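Local coordinates for C alpha-dehydrogenase (Sphingobium sp. SYK-6, PDB 4YAG), which oxidises the C-alpha hydroxyl of lignin beta-aryl ethers as an NAD-dependent short-chain dehydrogenase/reductase at an early step of their cleavage pathway, at the interface of chains A and B. Coordinates in Å, arbitrary orientation; residue numbers count along the deposited sequence, not the author numbering. Chains: chain A/B, C alpha-dehydrogenase.

The interface of chains A and B. Residues chain A 68, 121, 124-125; chain B 104-105, 108.
The start of helix 105-133 of chain B, with the loop residue just before it, meets two helices of chain A: the first turn of helix 68-82 and the middle of helix 105-133. In this short-chain dehydrogenase/reductase (SDR), whose Rossmann-type subunits commonly pair through long helices, the patch and its two-fold twin probably belong to a functional dimer. This patch illustrates how an aromatic ring can be received between an arginine and an aliphatic wall. B:Tyr105 projects from the helix start into chain A and has 92 Å² of its surface buried by that chain. Over one face of its ring lies A:Arg68, whose chain runs extended from CG to NE, antiparallel to the tyrosine side chain. Its CD sits 3.5 Å from the ring centroid in a CH-pi contact, while the guanidinium stacks almost parallel to the ring, the planes 14° apart, with CD1 of B:Tyr105 over its centre and NH1 reaching toward CB. A:Asn121 fixes that layer from within chain A: NE of A:Arg68 is 3.0 Å from the amide oxygen OD1 of A:Asn121 in a nearly straight hydrogen bond, lying in the guanidinium plane but tilted from the carbonyl plane. The amide itself stands almost perpendicular to the ring, with OD1 beside CE1 of B:Tyr105. A leucine in place of A:Arg68 would probably leave part of the tyrosine face without its flat cover and OD1 of A:Asn121 without this N-H donor. From across the ring, CB of A:Met124 packs 3.6 Å from CE1 of B:Tyr105. Bends at chi2 and chi3 (-62° and -68°) carry its thioether onward. SD lies 3.8 Å from the indole NE1 of B:Trp108. The terminal methyl CE comes 4.1 Å from CA of B:Thr104. At the phenol end, a water in the ring plane lies 2.7 Å from OH of B:Tyr105 and 2.9 Å from the backbone O of A:Arg68, bridging the chains.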
loop_
_atom_site.group_PDB
_atom_site.type_symbol
_atom_site.label_atom_id
_atom_site.label_comp_id
_atom_site.label_asym_id
_atom_site.label_seq_id
_atom_site.Cartn_x
_atom_site.Cartn_y
_atom_site.Cartn_z
ATOM N N ARG A 68 7.488 15.580 -5.991
ATOM C CA ARG A 68 8.576 14.919 -6.716
ATOM C C ARG A 68 9.625 15.885 -7.252
ATOM O O ARG A 68 10.826 15.546 -7.294
ATOM C CB ARG A 68 8.023 14.032 -7.834
ATOM C CG ARG A 68 7.292 12.817 -7.285
ATOM C CD ARG A 68 6.526 12.105 -8.378
ATOM N NE ARG A 68 5.910 10.896 -7.868
ATOM C CZ ARG A 68 4.985 10.194 -8.524
ATOM N NH1 ARG A 68 4.531 10.611 -9.694
ATOM N NH2 ARG A 68 4.499 9.097 -7.981
ATOM N N ASN A 121 9.154 8.075 -3.565
ATOM C CA ASN A 121 9.803 9.236 -4.196
ATOM C C ASN A 121 11.271 9.317 -3.786
ATOM O O ASN A 121 12.145 9.667 -4.572
ATOM C CB ASN A 121 9.101 10.537 -3.796
ATOM C CG ASN A 121 7.748 10.721 -4.462
ATOM O OD1 ASN A 121 7.396 10.012 -5.429
ATOM N ND2 ASN A 121 6.990 11.708 -3.978
ATOM N N MET A 124 13.090 6.708 -5.822
ATOM C CA MET A 124 13.192 7.066 -7.225
ATOM C C MET A 124 14.161 8.222 -7.453
ATOM O O MET A 124 14.907 8.240 -8.438
ATOM C CB MET A 124 11.806 7.417 -7.772
ATOM C CG MET A 124 10.824 6.234 -7.775
ATOM S SD MET A 124 11.327 4.827 -8.802
ATOM C CE MET A 124 11.163 5.620 -10.366
ATOM N N ALA A 125 14.136 9.195 -6.550
ATOM C CA ALA A 125 14.985 10.377 -6.703
ATOM C C ALA A 125 16.444 10.131 -6.339
ATOM O O ALA A 125 17.323 10.726 -6.955
ATOM C CB ALA A 125 14.439 11.529 -5.881
ATOM N N THR B 104 9.293 3.637 -14.106
ATOM C CA THR B 104 9.254 5.086 -13.910
ATOM C C THR B 104 8.098 5.482 -13.007
ATOM O O THR B 104 7.308 4.646 -12.582
ATOM C CB THR B 104 9.044 5.817 -15.239
ATOM O OG1 THR B 104 7.764 5.448 -15.771
ATOM C CG2 THR B 104 10.135 5.453 -16.227
ATOM N N TYR B 105 8.000 6.768 -12.703
ATOM C CA TYR B 105 6.888 7.232 -11.894
ATOM C C TYR B 105 5.541 6.858 -12.526
ATOM O O TYR B 105 4.571 6.556 -11.809
ATOM C CB TYR B 105 6.971 8.733 -11.706
ATOM C CG TYR B 105 7.880 9.204 -10.579
ATOM C CD1 TYR B 105 7.813 8.650 -9.305
ATOM C CD2 TYR B 105 8.792 10.230 -10.791
ATOM C CE1 TYR B 105 8.638 9.105 -8.275
ATOM C CE2 TYR B 105 9.601 10.686 -9.775
ATOM C CZ TYR B 105 9.521 10.131 -8.522
ATOM O OH TYR B 105 10.320 10.585 -7.473
ATOM N N TRP B 108 4.763 3.323 -11.379
ATOM C CA TRP B 108 4.289 3.303 -9.997
ATOM C C TRP B 108 2.862 3.837 -9.905
ATOM O O TRP B 108 2.008 3.260 -9.218
ATOM C CB TRP B 108 5.168 4.154 -9.069
ATOM C CG TRP B 108 6.326 3.364 -8.547
ATOM C CD1 TRP B 108 7.624 3.443 -8.954
ATOM C CD2 TRP B 108 6.276 2.360 -7.538
ATOM N NE1 TRP B 108 8.389 2.536 -8.249
ATOM C CE2 TRP B 108 7.579 1.862 -7.374
ATOM C CE3 TRP B 108 5.248 1.824 -6.763
ATOM C CZ2 TRP B 108 7.877 0.857 -6.455
ATOM C CZ3 TRP B 108 5.554 0.845 -5.854
ATOM C CH2 TRP B 108 6.847 0.379 -5.707
HETATM O O HOH W 1 11.655 12.891 -8.122
#